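Local coordinates for protein inulin fructotransferase (Bacillus sp. snu-7, PDB 2INV) that catalyses the breakdown of inulin by intramolecular fructosyl transfer, releasing a cyclic di-fructose anhydride from the end of the polymer chain, at residues P122-V127 with F143-V148; D40-I45 with S78-A83; W20-H25 with I34-N39; L95-P100 with P152-Y157. All coordinates share one frame; numbering follows the deposited sequence.

How the interactions relate
Interactions 3, 2 and 1 touch in series at the N-terminal end of the parallel beta-helix. Interaction 3 closes first along the chain and lays a loop on helix 30-48; interaction 2, its centre about 12 Å away, sets the next turns of that helix against strand 80-84. Interaction 1 lies inside the solenoid, its centre about 16 Å from that of interaction 2. Phe-125 links all three by packing on Ile-82 and Ile-38. Interaction 4 joins helix 92-96 and the loop after it to loop 152-157, its centre about 20 Å from that of interaction 1, whose segments fall between its own in sequence. The helix closes one end of the core; interaction 4 lies near bound fructose.

Interaction 1. Residues P122-V127 with F143-V148; sequences PQAFLV and FCLDGV
Inside the right-handed parallel beta-helix, Ala-124 and Phe-125, at a corner of one coil, meet Phe-143 and Leu-145 across the hydrophobic core. The chain bends at the two corner residues, and both point their side chains inward. The rings of Phe-125 and Phe-143 approach from opposite directions as an offset edge-to-face pair, with the edge of Phe-143 turned toward the face of Phe-125. Their centroids lie 5.9 Å apart and their planes are inclined at 62°. Phe-143 CZ and CE1 each lie 4.1 Å from Phe-125 CE1. Phe-143 CG stands between its own backbone N and carbonyl carbon (chi1 74°), a torsion that carries the ring toward Phe-125. Leu-145 works through a single methyl, CD2, which touches Phe-125 at the ring edge, near the ring plane, 4.1 Å from CE1. The same CD2 also rests on Ala-124 CB at 4.1 Å, bridging both corner residues. Beyond the core, Asp-146 closes an Asx turn: its OD1 accepts from Val-148 N at 2.6 Å, from above the carboxylate plane, and also forms a salt bridge with Arg-92. Val-115 of strand 111-115 packs on both Ala-124 and Leu-145, Ile-164 of strand 162-166 adjoins Leu-145, and toward the N-terminal end Phe-125 reaches Ile-82 of strand 80-84 and Ile-38 of helix 30-48.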
# COMPACT_ATOMS: atom_id res chain seq x y z
N PRO A 122 -13.86 -28.94 5.73
CA PRO A 122 -14.17 -27.56 6.11
C PRO A 122 -13.89 -26.47 5.08
O PRO A 122 -14.77 -25.68 4.72
CB PRO A 122 -13.31 -27.35 7.35
CG PRO A 122 -13.40 -28.67 8.02
CD PRO A 122 -13.23 -29.65 6.86
N GLN A 123 -12.65 -26.45 4.62
CA GLN A 123 -12.14 -25.46 3.68
C GLN A 123 -12.71 -25.47 2.27
O GLN A 123 -12.76 -26.52 1.61
CB GLN A 123 -10.62 -25.59 3.63
CG GLN A 123 -9.99 -25.82 5.00
CD GLN A 123 -9.72 -27.29 5.30
OE1 GLN A 123 -10.47 -28.18 4.89
NE2 GLN A 123 -8.66 -27.55 6.05
N ALA A 124 -13.12 -24.30 1.79
CA ALA A 124 -13.66 -24.17 0.44
C ALA A 124 -12.49 -24.48 -0.47
O ALA A 124 -12.61 -25.23 -1.44
CB ALA A 124 -14.16 -22.75 0.20
N PHE A 125 -11.34 -23.90 -0.14
CA PHE A 125 -10.12 -24.11 -0.89
C PHE A 125 -9.02 -24.57 0.04
O PHE A 125 -8.71 -23.91 1.04
CB PHE A 125 -9.71 -22.82 -1.61
CG PHE A 125 -10.66 -22.41 -2.69
CD1 PHE A 125 -11.72 -21.56 -2.42
CD2 PHE A 125 -10.52 -22.92 -3.98
CE1 PHE A 125 -12.64 -21.23 -3.42
CE2 PHE A 125 -11.43 -22.60 -4.97
CZ PHE A 125 -12.49 -21.74 -4.69
N LEU A 126 -8.43 -25.71 -0.29
CA LEU A 126 -7.35 -26.26 0.50
C LEU A 126 -6.17 -26.47 -0.44
O LEU A 126 -6.19 -27.34 -1.31
CB LEU A 126 -7.75 -27.58 1.14
CG LEU A 126 -6.68 -28.25 2.02
CD1 LEU A 126 -6.20 -27.29 3.11
CD2 LEU A 126 -7.26 -29.51 2.63
N VAL A 127 -5.17 -25.63 -0.24
CA VAL A 127 -3.97 -25.64 -1.04
C VAL A 127 -2.92 -26.50 -0.36
O VAL A 127 -2.48 -26.20 0.75
CB VAL A 127 -3.43 -24.21 -1.19
CG1 VAL A 127 -2.29 -24.17 -2.17
CG2 VAL A 127 -4.57 -23.30 -1.63
N PHE A 143 -12.69 -12.12 -5.71
CA PHE A 143 -13.94 -12.87 -5.61
C PHE A 143 -14.42 -12.94 -4.16
O PHE A 143 -13.72 -12.50 -3.25
CB PHE A 143 -13.88 -14.24 -6.32
CG PHE A 143 -13.09 -15.30 -5.61
CD1 PHE A 143 -13.70 -16.12 -4.67
CD2 PHE A 143 -11.76 -15.54 -5.96
CE1 PHE A 143 -12.99 -17.19 -4.08
CE2 PHE A 143 -11.05 -16.59 -5.39
CZ PHE A 143 -11.67 -17.41 -4.46
N CYS A 144 -15.62 -13.47 -3.95
CA CYS A 144 -16.22 -13.52 -2.63
C CYS A 144 -16.51 -14.87 -1.99
O CYS A 144 -17.14 -15.73 -2.60
CB CYS A 144 -17.51 -12.69 -2.68
SG CYS A 144 -18.46 -12.59 -1.15
N LEU A 145 -16.06 -15.04 -0.74
CA LEU A 145 -16.28 -16.27 0.03
C LEU A 145 -17.20 -15.94 1.20
O LEU A 145 -16.82 -15.20 2.12
CB LEU A 145 -14.95 -16.84 0.53
CG LEU A 145 -14.12 -17.59 -0.52
CD1 LEU A 145 -12.76 -17.95 0.05
CD2 LEU A 145 -14.88 -18.85 -0.95
N ASP A 146 -18.40 -16.51 1.15
CA ASP A 146 -19.43 -16.25 2.16
C ASP A 146 -19.88 -17.53 2.89
O ASP A 146 -20.30 -18.51 2.26
CB ASP A 146 -20.58 -15.54 1.42
CG ASP A 146 -21.87 -15.47 2.21
OD1 ASP A 146 -21.85 -15.58 3.45
OD2 ASP A 146 -22.93 -15.29 1.56
N GLY A 147 -19.75 -17.50 4.22
CA GLY A 147 -20.11 -18.65 5.05
C GLY A 147 -21.60 -18.77 5.31
O GLY A 147 -22.05 -19.66 6.02
N VAL A 148 -22.35 -17.84 4.73
CA VAL A 148 -23.80 -17.81 4.84
C VAL A 148 -24.42 -17.49 6.21
O VAL A 148 -25.28 -16.62 6.31
CB VAL A 148 -24.40 -19.15 4.33
CG1 VAL A 148 -25.91 -19.09 4.37
CG2 VAL A 148 -23.90 -19.41 2.92

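Interaction 2. Residues D40-I45 with S78-A83; sequences DIIADI and SYLTIA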
# COMPACT_ATOMS: atom_id res chain seq x y z
N ASP A 40 -12.71 -30.39 -11.21
CA ASP A 40 -12.61 -31.02 -12.52
C ASP A 40 -11.70 -30.19 -13.42
O ASP A 40 -11.01 -30.74 -14.27
CB ASP A 40 -13.97 -31.19 -13.19
CG ASP A 40 -13.91 -32.11 -14.41
OD1 ASP A 40 -13.59 -33.30 -14.25
OD2 ASP A 40 -14.19 -31.63 -15.53
N ILE A 41 -11.70 -28.87 -13.24
CA ILE A 41 -10.82 -28.03 -14.06
C ILE A 41 -9.37 -28.32 -13.69
O ILE A 41 -8.54 -28.52 -14.56
CB ILE A 41 -11.10 -26.52 -13.87
CG1 ILE A 41 -12.42 -26.15 -14.56
CG2 ILE A 41 -9.96 -25.72 -14.47
CD1 ILE A 41 -12.94 -24.78 -14.18
N ILE A 42 -9.07 -28.34 -12.40
CA ILE A 42 -7.71 -28.62 -11.96
C ILE A 42 -7.29 -29.99 -12.47
O ILE A 42 -6.12 -30.21 -12.79
CB ILE A 42 -7.57 -28.61 -10.42
CG1 ILE A 42 -7.84 -27.20 -9.88
CG2 ILE A 42 -6.16 -29.05 -10.02
CD1 ILE A 42 -7.90 -27.12 -8.37
N ALA A 43 -8.25 -30.91 -12.55
CA ALA A 43 -7.96 -32.25 -13.04
C ALA A 43 -7.59 -32.17 -14.52
O ALA A 43 -6.77 -32.95 -14.99
CB ALA A 43 -9.17 -33.15 -12.83
N ASP A 44 -8.18 -31.23 -15.25
CA ASP A 44 -7.87 -31.09 -16.67
C ASP A 44 -6.51 -30.44 -16.86
O ASP A 44 -5.81 -30.71 -17.83
CB ASP A 44 -8.93 -30.25 -17.39
CG ASP A 44 -8.64 -30.12 -18.88
OD1 ASP A 44 -8.81 -31.12 -19.61
OD2 ASP A 44 -8.24 -29.02 -19.32
N ILE A 45 -6.14 -29.56 -15.92
CA ILE A 45 -4.86 -28.88 -15.99
C ILE A 45 -3.76 -29.91 -15.80
O ILE A 45 -2.78 -29.93 -16.55
CB ILE A 45 -4.74 -27.81 -14.88
CG1 ILE A 45 -5.79 -26.72 -15.11
CG2 ILE A 45 -3.34 -27.21 -14.87
CD1 ILE A 45 -5.85 -25.68 -14.01
N SER A 78 0.98 -25.33 -8.96
CA SER A 78 1.65 -24.07 -8.78
C SER A 78 1.22 -23.08 -9.83
O SER A 78 0.89 -23.44 -10.96
CB SER A 78 3.16 -24.26 -8.85
OG SER A 78 3.67 -24.71 -7.60
N TYR A 79 1.23 -21.81 -9.43
CA TYR A 79 0.88 -20.71 -10.31
C TYR A 79 -0.59 -20.77 -10.76
O TYR A 79 -0.92 -20.39 -11.89
CB TYR A 79 1.82 -20.70 -11.53
CG TYR A 79 3.25 -21.18 -11.27
CD1 TYR A 79 4.12 -20.47 -10.43
CD2 TYR A 79 3.75 -22.33 -11.90
CE1 TYR A 79 5.46 -20.90 -10.24
CE2 TYR A 79 5.07 -22.75 -11.71
CZ TYR A 79 5.91 -22.03 -10.88
OH TYR A 79 7.21 -22.47 -10.72
N LEU A 80 -1.48 -21.25 -9.89
CA LEU A 80 -2.91 -21.32 -10.21
C LEU A 80 -3.52 -20.00 -9.78
O LEU A 80 -3.28 -19.53 -8.66
CB LEU A 80 -3.60 -22.46 -9.45
CG LEU A 80 -4.79 -23.16 -10.10
CD1 LEU A 80 -5.86 -23.40 -9.03
CD2 LEU A 80 -5.36 -22.34 -11.23
N THR A 81 -4.28 -19.39 -10.68
CA THR A 81 -4.94 -18.13 -10.40
C THR A 81 -6.45 -18.30 -10.46
O THR A 81 -6.99 -18.71 -11.48
CB THR A 81 -4.57 -17.04 -11.44
OG1 THR A 81 -3.22 -16.59 -11.23
CG2 THR A 81 -5.53 -15.84 -11.31
N ILE A 82 -7.12 -17.99 -9.36
CA ILE A 82 -8.56 -18.08 -9.33
C ILE A 82 -8.98 -16.64 -9.08
O ILE A 82 -8.72 -16.07 -8.02
CB ILE A 82 -9.06 -18.99 -8.20
CG1 ILE A 82 -8.61 -20.43 -8.48
CG2 ILE A 82 -10.58 -18.94 -8.10
CD1 ILE A 82 -8.89 -21.41 -7.37
N ALA A 83 -9.59 -16.04 -10.09
CA ALA A 83 -10.00 -14.65 -10.01
C ALA A 83 -11.45 -14.39 -10.39
O ALA A 83 -12.05 -15.12 -11.19
CB ALA A 83 -9.08 -13.81 -10.89
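Leu-80 meets two isoleucines of helix 30-48, Ile-42 and Ile-45. Ser-78 comes first in its segment, its OG hydrogen-bonded to Ser-136 N; its CB lies 3.6 Å above one face of the Tyr-79 ring, offset toward the rim. Tyr-79 takes a left-handed backbone conformation (phi 64°, psi 34°) and turns its ring from the helix toward a neighbouring subunit, where it packs on Phe-90 of that subunit. At Leu-80 the side chain points to the helix and splits its two methyls between the isoleucines. CD1 lies 4.3 Å from Ile-42 CD1, and CD2 lies 4.4 Å from Ile-45 CD1, so branch ends alone make this apolar contact. Both isoleucines have CG1 anti to the carbonyl carbon and an extended chain beyond, which brings CD1 forward; for Ile-42 this carries the end of the side chain closer than its first bond would suggest. Helix 30-48 here acts as the N-terminal cap common in pectate-lyase-like beta-helices, laid over the end of the hydrophobic core: Ile-42 also packs on Val-73 and Val-75, and Ile-45 on Ala-58. Thr-81, next along, faces outward, and its OG1 bonds to Phe-85 O of the neighbouring subunit. Ile-82 stops short of segment 40-45 and packs into the core, on Ile-62 and Phe-143. Ala-83 follows, lying against Arg-141 on the adjoining strand.

Interaction 3. Residues W20-H25 with I34-N39; sequences WRIKAH and IGAVIN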
# COMPACT_ATOMS: atom_id res chain seq x y z
N TRP A 20 -17.65 -24.44 -18.37
CA TRP A 20 -17.02 -25.74 -18.28
C TRP A 20 -17.87 -26.88 -17.74
O TRP A 20 -18.21 -26.91 -16.55
CB TRP A 20 -15.73 -25.56 -17.49
CG TRP A 20 -15.05 -26.82 -17.22
CD1 TRP A 20 -15.29 -27.67 -16.19
CD2 TRP A 20 -14.01 -27.40 -17.99
NE1 TRP A 20 -14.46 -28.76 -16.28
CE2 TRP A 20 -13.66 -28.62 -17.38
CE3 TRP A 20 -13.33 -27.02 -19.16
CZ2 TRP A 20 -12.67 -29.46 -17.88
CZ3 TRP A 20 -12.34 -27.85 -19.66
CH2 TRP A 20 -12.02 -29.06 -19.02
N ARG A 21 -18.19 -27.84 -18.60
CA ARG A 21 -19.01 -28.98 -18.20
C ARG A 21 -18.17 -30.14 -17.68
O ARG A 21 -17.07 -30.41 -18.17
CB ARG A 21 -19.86 -29.47 -19.37
CG ARG A 21 -19.09 -30.05 -20.55
CD ARG A 21 -20.03 -30.65 -21.60
NE ARG A 21 -19.30 -31.16 -22.75
CZ ARG A 21 -19.89 -31.70 -23.82
NH1 ARG A 21 -21.22 -31.78 -23.89
NH2 ARG A 21 -19.15 -32.15 -24.83
N ILE A 22 -18.71 -30.82 -16.67
CA ILE A 22 -18.05 -31.97 -16.09
C ILE A 22 -18.62 -33.15 -16.86
O ILE A 22 -19.79 -33.52 -16.70
CB ILE A 22 -18.35 -32.07 -14.59
CG1 ILE A 22 -17.84 -30.81 -13.91
CG2 ILE A 22 -17.69 -33.31 -14.00
CD1 ILE A 22 -18.21 -30.67 -12.46
N LYS A 23 -17.79 -33.70 -17.73
CA LYS A 23 -18.15 -34.78 -18.61
C LYS A 23 -18.99 -35.91 -17.99
O LYS A 23 -20.03 -36.27 -18.53
CB LYS A 23 -16.90 -35.36 -19.25
CG LYS A 23 -16.43 -34.56 -20.44
CD LYS A 23 -15.14 -35.11 -21.00
CE LYS A 23 -14.71 -34.40 -22.27
NZ LYS A 23 -15.48 -34.85 -23.46
N ALA A 24 -18.55 -36.45 -16.86
CA ALA A 24 -19.31 -37.53 -16.23
C ALA A 24 -20.54 -37.01 -15.51
O ALA A 24 -21.52 -37.74 -15.33
CB ALA A 24 -18.42 -38.31 -15.26
N HIS A 25 -20.50 -35.74 -15.10
CA HIS A 25 -21.65 -35.14 -14.41
C HIS A 25 -22.07 -33.78 -14.99
O HIS A 25 -21.78 -32.73 -14.41
CB HIS A 25 -21.36 -35.01 -12.92
CG HIS A 25 -20.89 -36.29 -12.30
ND1 HIS A 25 -19.67 -36.85 -12.61
CD2 HIS A 25 -21.49 -37.13 -11.43
CE1 HIS A 25 -19.54 -37.99 -11.97
NE2 HIS A 25 -20.63 -38.19 -11.25
N ILE A 34 -19.79 -25.31 -7.42
CA ILE A 34 -18.62 -24.75 -8.08
C ILE A 34 -17.38 -25.48 -7.60
O ILE A 34 -16.35 -25.47 -8.25
CB ILE A 34 -18.48 -23.23 -7.80
CG1 ILE A 34 -17.38 -22.64 -8.68
CG2 ILE A 34 -18.18 -23.00 -6.33
CD1 ILE A 34 -17.40 -21.13 -8.76
N GLY A 35 -17.49 -26.12 -6.44
CA GLY A 35 -16.37 -26.87 -5.90
C GLY A 35 -16.06 -28.03 -6.83
O GLY A 35 -14.91 -28.26 -7.19
N ALA A 36 -17.11 -28.76 -7.22
CA ALA A 36 -16.96 -29.89 -8.12
C ALA A 36 -16.38 -29.44 -9.45
O ALA A 36 -15.52 -30.12 -10.02
CB ALA A 36 -18.32 -30.57 -8.33
N VAL A 37 -16.87 -28.30 -9.94
CA VAL A 37 -16.43 -27.73 -11.20
C VAL A 37 -14.95 -27.40 -11.21
O VAL A 37 -14.23 -27.79 -12.12
CB VAL A 37 -17.22 -26.44 -11.52
CG1 VAL A 37 -16.77 -25.86 -12.84
CG2 VAL A 37 -18.71 -26.75 -11.54
N ILE A 38 -14.50 -26.69 -10.18
CA ILE A 38 -13.09 -26.31 -10.11
C ILE A 38 -12.21 -27.54 -9.96
O ILE A 38 -11.14 -27.62 -10.57
CB ILE A 38 -12.84 -25.32 -8.96
CG1 ILE A 38 -13.70 -24.08 -9.17
CG2 ILE A 38 -11.37 -24.94 -8.92
CD1 ILE A 38 -13.59 -23.05 -8.06
N ASN A 39 -12.63 -28.52 -9.17
CA ASN A 39 -11.81 -29.72 -9.03
C ASN A 39 -11.66 -30.40 -10.39
O ASN A 39 -10.59 -30.92 -10.70
CB ASN A 39 -12.40 -30.68 -8.00
CG ASN A 39 -12.05 -30.29 -6.57
OD1 ASN A 39 -10.95 -29.82 -6.29
ND2 ASN A 39 -12.99 -30.51 -5.65
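Ile-22 presses one methyl onto helix 30-48, the N-terminal cap of the beta-helix, where Ala-36 and Val-37 receive it; the loop 20-25 thus lies along a side of the helix. This is the tight part. Ile-22 CD1 comes within 3.7 Å of Val-37 CA and equally near Ala-36 O, touching the helix backbone itself. Two side-chain carbons of the helix also meet the methyl: Ala-36 CB and Val-37 CG2 each lie 4.1 Å from Ile-22 CD1. An extended chain (chi2 173°) with CG1 anti to the carbonyl carbon gives Ile-22 this reach. Toward solvent the contact thins out. Arg-21, between the inward-pointing Trp-20 and Ile-22, points away from the helix, and Lys-23 is exposed. Trp-20 holds the partly exposed margin: Val-37 CG1 approaches the indole obliquely, 4.1 Å from Trp-20 CD1, the two side chains sliding past each other in opposite directions. With CG anti to the backbone N (chi1 175°), the indole runs along the helix to Ile-41 and Asp-44, and Trp-20 NE1 hydrogen-bonds Asp-40 OD2.

Interaction 4. Residues L95-P100 with P152-Y157; sequences LDNSNP and PGKNSY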
# COMPACT_ATOMS: atom_id res chain seq x y z
N LEU A 95 -27.73 -7.50 8.68
CA LEU A 95 -28.96 -8.12 8.19
C LEU A 95 -29.57 -9.00 9.28
O LEU A 95 -30.77 -8.92 9.55
CB LEU A 95 -28.69 -8.98 6.94
CG LEU A 95 -29.86 -9.87 6.50
CD1 LEU A 95 -30.96 -9.03 5.89
CD2 LEU A 95 -29.36 -10.90 5.49
N ASP A 96 -28.74 -9.84 9.90
CA ASP A 96 -29.16 -10.76 10.96
C ASP A 96 -29.68 -10.10 12.22
O ASP A 96 -30.34 -10.74 13.04
CB ASP A 96 -28.00 -11.67 11.38
CG ASP A 96 -27.86 -12.89 10.51
OD1 ASP A 96 -28.89 -13.37 9.98
OD2 ASP A 96 -26.73 -13.40 10.38
N ASN A 97 -29.36 -8.83 12.39
CA ASN A 97 -29.79 -8.11 13.58
C ASN A 97 -30.75 -6.98 13.24
O ASN A 97 -31.03 -6.11 14.07
CB ASN A 97 -28.56 -7.59 14.33
CG ASN A 97 -27.77 -8.71 15.00
OD1 ASN A 97 -28.24 -9.32 15.96
ND2 ASN A 97 -26.58 -9.00 14.48
N SER A 98 -31.27 -7.01 12.01
CA SER A 98 -32.22 -6.01 11.52
C SER A 98 -33.48 -6.68 10.98
O SER A 98 -33.59 -7.90 10.94
CB SER A 98 -31.60 -5.18 10.40
OG SER A 98 -30.47 -4.46 10.85
N ASN A 99 -34.44 -5.84 10.58
CA ASN A 99 -35.70 -6.29 10.00
C ASN A 99 -35.61 -6.18 8.48
O ASN A 99 -35.73 -5.09 7.93
CB ASN A 99 -36.87 -5.44 10.52
CG ASN A 99 -38.22 -5.94 10.03
OD1 ASN A 99 -38.34 -6.53 8.95
ND2 ASN A 99 -39.26 -5.70 10.83
N PRO A 100 -35.36 -7.30 7.80
CA PRO A 100 -35.24 -7.43 6.34
C PRO A 100 -36.39 -6.95 5.44
O PRO A 100 -36.22 -6.90 4.22
CB PRO A 100 -34.97 -8.91 6.16
CG PRO A 100 -34.07 -9.20 7.29
CD PRO A 100 -34.70 -8.45 8.46
N PRO A 152 -24.90 -22.41 16.39
CA PRO A 152 -26.31 -22.24 16.83
C PRO A 152 -26.82 -20.80 16.93
O PRO A 152 -27.94 -20.49 16.49
CB PRO A 152 -26.31 -22.88 18.20
CG PRO A 152 -25.48 -24.05 17.99
CD PRO A 152 -24.29 -23.48 17.20
N GLY A 153 -26.00 -19.91 17.50
CA GLY A 153 -26.40 -18.52 17.63
C GLY A 153 -26.12 -17.78 16.34
O GLY A 153 -25.08 -17.99 15.72
N LYS A 154 -27.04 -16.91 15.94
CA LYS A 154 -26.85 -16.15 14.71
C LYS A 154 -25.66 -15.20 14.83
O LYS A 154 -25.07 -14.80 13.83
CB LYS A 154 -28.13 -15.40 14.34
CG LYS A 154 -28.52 -14.24 15.26
CD LYS A 154 -29.79 -13.56 14.72
CE LYS A 154 -30.34 -12.53 15.70
NZ LYS A 154 -31.69 -12.03 15.27
N ASN A 155 -25.30 -14.87 16.07
CA ASN A 155 -24.17 -13.98 16.33
C ASN A 155 -23.02 -14.71 17.01
O ASN A 155 -22.26 -14.10 17.77
CB ASN A 155 -24.60 -12.80 17.22
CG ASN A 155 -25.61 -11.89 16.54
OD1 ASN A 155 -25.49 -11.59 15.36
ND2 ASN A 155 -26.59 -11.44 17.31
N SER A 156 -22.89 -16.00 16.72
CA SER A 156 -21.86 -16.83 17.33
C SER A 156 -20.46 -16.76 16.71
O SER A 156 -19.48 -17.03 17.39
CB SER A 156 -22.31 -18.29 17.32
OG SER A 156 -22.16 -18.84 16.01
N TYR A 157 -20.38 -16.39 15.43
CA TYR A 157 -19.10 -16.34 14.73
C TYR A 157 -18.54 -17.75 14.67
O TYR A 157 -17.33 -17.94 14.65
CB TYR A 157 -18.08 -15.48 15.45
CG TYR A 157 -18.20 -14.00 15.21
CD1 TYR A 157 -17.57 -13.38 14.13
CD2 TYR A 157 -18.92 -13.21 16.08
CE1 TYR A 157 -17.67 -12.01 13.93
CE2 TYR A 157 -19.03 -11.85 15.91
CZ TYR A 157 -18.40 -11.25 14.83
OH TYR A 157 -18.50 -9.89 14.67
O HOH W 1 -25.96 -16.04 11.31
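A polar surface contact joins Asp-96 and Asn-97, at and just after helix 92-96, to Lys-154 and Asn-155 in the loop between strands 135-146 and 162-166. The asparagines pair amide to amide through two opposed hydrogen bonds. Asn-155 ND2 gives to Asn-97 OD1 at 3.0 Å, in the carbonyl plane and on a lone pair, with a nearly straight N-H (165°). In return Asn-97 ND2 gives to Asn-155 OD1 at 2.9 Å, tilted 25° from that carbonyl plane. The amide planes are nearly coplanar, and the pair of hydrogen bonds fixes the rotation of both groups. Asn-97 ND2 also bonds Ser-93 O. Segment 152-157 holds a type I beta turn from Gly-153 to Ser-156, closed by Ser-156 N on Gly-153 O and placing Lys-154 and Asn-155 at its two central positions. With an alanine at Asn-97, the Asn-155 amide would probably lose both its bonds to this side chain and be free to turn, and Ser-93 O would lose a donor. The extended Lys-154 chain passes beside Asn-97 OD1 and sets NZ 2.9 Å from Asp-96 O, almost in line with the carbonyl. A water bridges Asp-96 OD2 and Lys-154 O, 2.9 Å from each, while Tyr-182 OH also bonds that OD2. The Asn-97 side chain lies about 6 Å from a bound fructose and packs against Tyr-303, which lines the sugar pocket.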